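Side-chain contacts in amidohydrolase family protein (Acinetobacter baumannii, PDB 4I6K), which probably hydrolyses 2-pyrone-4,6-dicarboxylic acid or a related lactone, as a member of the amidohydrolase family, and binds citric acid in this crystal: residues A[218-221]-A[222-225]; A[278-281]-A[282-286]. One frame throughout, in Å; residues are numbered along the deposited sequence.

Interaction 1: residues A[218-221]-A[222-225]; sequences GATP and SNIN
Ala219 and Asn223 hold the entry to a helix together through the backbone: Asn223 N donates to Ala219 O over 2.9 Å with an almost straight N-H...O angle of 172°, although the chain between them passes through the cis Thr220-Pro221 peptide bond. The next amide, Ile224 N, gives a weaker bond to Pro221 O, three residues back. The side chain of Asn223 lies on the inner side of this turn, its carboxamide beside the Gly218 and Ala219 carbonyls. With chi1 59°, its CG sits between its own N and carbonyl carbon, and the carboxamide folds back over the preceding loop. Its ND2 then points at Gly218 O; the bond is plausible in direction, but at 2.4 Å from ND2 to Gly218 O its length is doubtful. The other branch, Asn223 OD1, is buried without a polar partner in the model and lies 3.5 Å from Thr220 CG2, the methyl of a side chain that runs beside the amide in the same direction. Next to this, Ile224 reaches back with its chain end. CD1 comes within 4.2 Å of Thr220 CG2, and the same CD1 is 4.3 Å from Pro221 CB, forming a small apolar patch near the surface. Phe214 touches both Asn223 and Ile224, and Leu217 also touches Asn223. The arrangement is a loop-to-helix transition that leads from strand 207-210 into helix 222-237, one beta-alpha unit of the amidohydrolase barrel.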
ATOM      1  N   GLY A 218      14.861  -6.991   2.771  1.00 72.07           N
ATOM      2  CA  GLY A 218      15.990  -7.893   3.030  1.00 69.19           C
ATOM      3  C   GLY A 218      15.903  -8.401   4.457  1.00 72.38           C
ATOM      4  O   GLY A 218      14.917  -8.128   5.144  1.00 71.11           O
ATOM      5  N   ALA A 219      16.923  -9.129   4.917  1.00 74.74           N
ATOM      6  CA  ALA A 219      16.947  -9.622   6.308  1.00 70.50           C
ATOM      7  C   ALA A 219      17.424  -8.558   7.322  1.00 67.96           C
ATOM      8  O   ALA A 219      17.793  -7.441   6.935  1.00 63.58           O
ATOM      9  CB  ALA A 219      17.776 -10.895   6.409  1.00 66.80           C
ATOM     10  N   THR A 220      17.395  -8.881   8.614  1.00 64.73           N
ATOM     11  CA  THR A 220      17.853  -7.919   9.622  1.00 75.93           C
ATOM     12  C   THR A 220      19.337  -8.067   9.931  1.00 76.54           C
ATOM     13  O   THR A 220      19.930  -9.113   9.655  1.00 70.64           O
ATOM     14  CB  THR A 220      17.068  -7.996  10.972  1.00 79.23           C
ATOM     15  OG1 THR A 220      17.032  -9.349  11.443  1.00 84.01           O
ATOM     16  CG2 THR A 220      15.650  -7.446  10.834  1.00 81.08           C
ATOM     17  N   PRO A 221      19.940  -7.010  10.505  1.00 79.48           N
ATOM     18  CA  PRO A 221      19.272  -5.716  10.698  1.00 80.59           C
ATOM     19  C   PRO A 221      19.447  -4.779   9.496  1.00 75.66           C
ATOM     20  O   PRO A 221      19.101  -3.597   9.574  1.00 66.06           O
ATOM     21  CB  PRO A 221      19.973  -5.123  11.942  1.00 85.43           C
ATOM     22  CG  PRO A 221      20.982  -6.175  12.407  1.00 84.70           C
ATOM     23  CD  PRO A 221      21.220  -7.075  11.230  1.00 83.61           C
ATOM     24  N   SER A 222      19.992  -5.310   8.405  1.00 69.03           N
ATOM     25  CA  SER A 222      20.162  -4.552   7.172  1.00 74.29           C
ATOM     26  C   SER A 222      18.893  -3.796   6.754  1.00 78.28           C
ATOM     27  O   SER A 222      18.885  -2.564   6.647  1.00 75.07           O
ATOM     28  CB  SER A 222      20.594  -5.493   6.045  1.00 72.43           C
ATOM     29  OG  SER A 222      20.343  -4.910   4.778  1.00 82.80           O
ATOM     30  N   ASN A 223      17.821  -4.552   6.522  1.00 77.79           N
ATOM     31  CA  ASN A 223      16.578  -4.006   5.980  1.00 75.75           C
ATOM     32  C   ASN A 223      16.039  -2.762   6.692  1.00 66.81           C
ATOM     33  O   ASN A 223      15.312  -1.970   6.097  1.00 67.98           O
ATOM     34  CB  ASN A 223      15.502  -5.093   5.901  1.00 71.04           C
ATOM     35  CG  ASN A 223      15.199  -5.722   7.249  1.00 71.44           C
ATOM     36  OD1 ASN A 223      15.398  -5.111   8.300  1.00 77.02           O
ATOM     37  ND2 ASN A 223      14.698  -6.948   7.222  1.00 65.11           N
ATOM     38  N   ILE A 224      16.394  -2.588   7.957  1.00 62.60           N
ATOM     39  CA  ILE A 224      15.958  -1.406   8.691  1.00 65.46           C
ATOM     40  C   ILE A 224      16.833  -0.212   8.321  1.00 64.53           C
ATOM     41  O   ILE A 224      16.382   0.939   8.338  1.00 61.10           O
ATOM     42  CB  ILE A 224      15.990  -1.626  10.220  1.00 61.12           C
ATOM     43  CG1 ILE A 224      15.757  -3.102  10.552  1.00 77.70           C
ATOM     44  CG2 ILE A 224      14.945  -0.759  10.901  1.00 51.19           C
ATOM     45  CD1 ILE A 224      15.971  -3.459  12.027  1.00 84.50           C
ATOM     46  N   ASN A 225      18.098  -0.481   8.057  1.00 65.08           N
ATOM     47  CA  ASN A 225      18.960   0.574   7.593  1.00 68.76           C
ATOM     48  C   ASN A 225      18.599   1.078   6.207  1.00 55.36           C
ATOM     49  O   ASN A 225      18.510   2.263   5.984  1.00 51.56           O
ATOM     50  CB  ASN A 225      20.414   0.148   7.655  1.00 74.25           C
ATOM     51  CG  ASN A 225      21.338   1.299   7.483  1.00 91.76           C
ATOM     52  OD1 ASN A 225      22.041   1.397   6.488  1.00101.92           O
ATOM     53  ND2 ASN A 225      21.312   2.218   8.433  1.00 96.23           N
TER

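Interaction 2: residues A[278-281]-A[282-286]; sequences CLIL and NQNPT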
ATOM      1  N   CYS A 278       3.926  12.405  13.819  1.00 57.34           N
ATOM      2  CA  CYS A 278       2.581  12.965  13.788  0.50 61.33           C
ATOM      3  C   CYS A 278       2.081  13.193  12.354  1.00 62.05           C
ATOM      4  O   CYS A 278       0.939  12.855  12.032  1.00 61.66           O
ATOM      5  CB  CYS A 278       2.506  14.246  14.628  0.50 62.84           C
ATOM      6  SG  CYS A 278       2.669  13.975  16.431  0.50 66.06           S
ATOM      7  N   LEU A 279       2.931  13.745  11.492  1.00 60.46           N
ATOM      8  CA  LEU A 279       2.540  13.975  10.109  1.00 56.55           C
ATOM      9  C   LEU A 279       2.244  12.642   9.459  1.00 52.17           C
ATOM     10  O   LEU A 279       1.223  12.471   8.792  1.00 59.23           O
ATOM     11  CB  LEU A 279       3.656  14.665   9.330  1.00 55.43           C
ATOM     12  CG  LEU A 279       3.877  16.171   9.464  1.00 47.11           C
ATOM     13  CD1 LEU A 279       4.925  16.583   8.453  1.00 37.52           C
ATOM     14  CD2 LEU A 279       2.589  16.957   9.240  1.00 43.71           C
ATOM     15  N   ILE A 280       3.164  11.705   9.606  1.00 52.76           N
ATOM     16  CA  ILE A 280       3.051  10.395   8.987  1.00 51.46           C
ATOM     17  C   ILE A 280       1.871   9.567   9.490  1.00 51.39           C
ATOM     18  O   ILE A 280       1.200   8.932   8.721  1.00 49.16           O
ATOM     19  CB  ILE A 280       4.375   9.617   9.077  1.00 46.63           C
ATOM     20  CG1 ILE A 280       5.479  10.405   8.395  1.00 44.66           C
ATOM     21  CG2 ILE A 280       4.253   8.269   8.444  1.00 48.94           C
ATOM     22  CD1 ILE A 280       6.812   9.780   8.390  1.00 48.70           C
ATOM     23  N   LEU A 281       1.627   9.565  10.786  1.00 53.73           N
ATOM     24  CA  LEU A 281       0.500   8.834  11.328  1.00 51.16           C
ATOM     25  C   LEU A 281      -0.835   9.549  11.234  1.00 54.12           C
ATOM     26  O   LEU A 281      -1.861   8.915  11.306  1.00 53.67           O
ATOM     27  CB  LEU A 281       0.751   8.445  12.773  1.00 43.70           C
ATOM     28  CG  LEU A 281       1.924   7.549  13.118  1.00 45.26           C
ATOM     29  CD1 LEU A 281       1.977   7.328  14.581  1.00 43.12           C
ATOM     30  CD2 LEU A 281       1.860   6.256  12.406  1.00 46.16           C
ATOM     31  N   ASN A 282      -0.815  10.868  11.117  1.00 53.01           N
ATOM     32  CA  ASN A 282      -2.015  11.656  11.278  1.00 54.16           C
ATOM     33  C   ASN A 282      -2.424  12.576  10.134  1.00 58.71           C
ATOM     34  O   ASN A 282      -3.396  12.318   9.450  1.00 53.87           O
ATOM     35  CB  ASN A 282      -1.874  12.439  12.557  1.00 56.37           C
ATOM     36  CG  ASN A 282      -3.038  13.313  12.836  1.00 59.70           C
ATOM     37  OD1 ASN A 282      -3.050  14.001  13.833  1.00 81.31           O
ATOM     38  ND2 ASN A 282      -4.021  13.302  11.968  1.00 47.97           N
ATOM     39  N   GLN A 283      -1.711  13.669   9.927  1.00 54.95           N
ATOM     40  CA  GLN A 283      -2.101  14.561   8.863  1.00 57.34           C
ATOM     41  C   GLN A 283      -1.969  13.946   7.475  1.00 51.12           C
ATOM     42  O   GLN A 283      -2.873  14.072   6.674  1.00 53.63           O
ATOM     43  CB  GLN A 283      -1.323  15.869   8.930  1.00 55.56           C
ATOM     44  CG  GLN A 283      -1.863  16.883   9.903  1.00 68.04           C
ATOM     45  CD  GLN A 283      -1.305  16.748  11.291  1.00 74.64           C
ATOM     46  OE1 GLN A 283      -1.716  17.449  12.195  1.00 72.31           O
ATOM     47  NE2 GLN A 283      -0.370  15.849  11.467  1.00 75.41           N
ATOM     48  N   ASN A 284      -0.865  13.274   7.196  1.00 50.09           N
ATOM     49  CA  ASN A 284      -0.611  12.828   5.843  1.00 44.45           C
ATOM     50  C   ASN A 284      -1.638  11.831   5.360  1.00 49.61           C
ATOM     51  O   ASN A 284      -2.148  11.955   4.291  1.00 56.42           O
ATOM     52  CB  ASN A 284       0.787  12.223   5.689  1.00 39.31           C
ATOM     53  CG  ASN A 284       1.880  13.200   5.982  1.00 45.39           C
ATOM     54  OD1 ASN A 284       1.657  14.385   6.128  1.00 39.80           O
ATOM     55  ND2 ASN A 284       3.090  12.711   6.050  1.00 43.28           N
ATOM     56  N   PRO A 285      -1.977  10.862   6.181  1.00 50.11           N
ATOM     57  CA  PRO A 285      -2.936   9.849   5.761  1.00 46.30           C
ATOM     58  C   PRO A 285      -4.363  10.373   5.876  1.00 49.13           C
ATOM     59  O   PRO A 285      -5.236   9.993   5.093  1.00 42.50           O
ATOM     60  CB  PRO A 285      -2.676   8.692   6.732  1.00 39.87           C
ATOM     61  CG  PRO A 285      -2.097   9.353   7.963  1.00 42.52           C
ATOM     62  CD  PRO A 285      -1.343  10.547   7.474  1.00 43.85           C
ATOM     63  N   THR A 286      -4.599  11.252   6.839  1.00 47.01           N
ATOM     64  CA  THR A 286      -5.882  11.913   6.894  1.00 54.95           C
ATOM     65  C   THR A 286      -6.170  12.612   5.567  1.00 58.85           C
ATOM     66  O   THR A 286      -7.258  12.451   5.007  1.00 63.08           O
ATOM     67  CB  THR A 286      -5.944  12.932   8.025  1.00 52.27           C
ATOM     68  OG1 THR A 286      -5.842  12.241   9.271  1.00 50.30           O
ATOM     69  CG2 THR A 286      -7.275  13.708   7.964  1.00 50.44           C
TER
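Leu279 O is approached by two backbone amides at once. Asn284 N, five residues on, makes the firm bond, 2.7 Å from N to Leu279 O and 162° at the hydrogen, lying in the carbonyl plane; Asn282 N adds a weak, longer one. The reach from 279 to 284 marks a wider pi-type turn. Pro285 continues the irregularity: its nitrogen has no hydrogen to give to the turn before, and its ring fills that place, with CD 3.3 Å from Ile280 O and CG 3.4 Å from Leu281 O. CG of Asn284 lies anti to its carbonyl carbon (chi1 -62°), which turns the carboxamide back toward Leu279 O, beside it but without bonding to it. Its ND2 is satisfied elsewhere, by Leu243 O and, weakly, Leu240 O. On the outer side, Gln283 bends at chi2 and slants across Leu279, bringing its NE2 to 3.9 Å from Leu279 CD2. Across the next turn, Asn282 O accepts the backbone N of Thr286 at 3.1 Å, while the Thr286 hydroxyl also donates to it, at a doubtfully short distance. Pro285 packs on Ile28 and Thr30 on one strand and on Ile244 of another. This is a pi-bulge and proline kink in helix 274-289, set where the first and eighth strands of the amidohydrolase (beta/alpha)8 barrel come together.

In the fold
From the N terminus, the chain runs through strand 28-32 and the successive beta-alpha units of the barrel before reaching strand 207-210 and interaction 1, which closes the short turn leading into helix 222-237. Strand 243-244 and helix 260-270 follow, and only then does interaction 2 form, within helix 274-289. The two contacts therefore stand in series; neither nests in nor crosses the other, and about 13 Å separates their nearest atoms. Their roles in the architecture differ: residues 218-225 join a surface loop to its own helix, whereas residues 278-286 bring the last helix against helix 260-270 and both the first and the last strand.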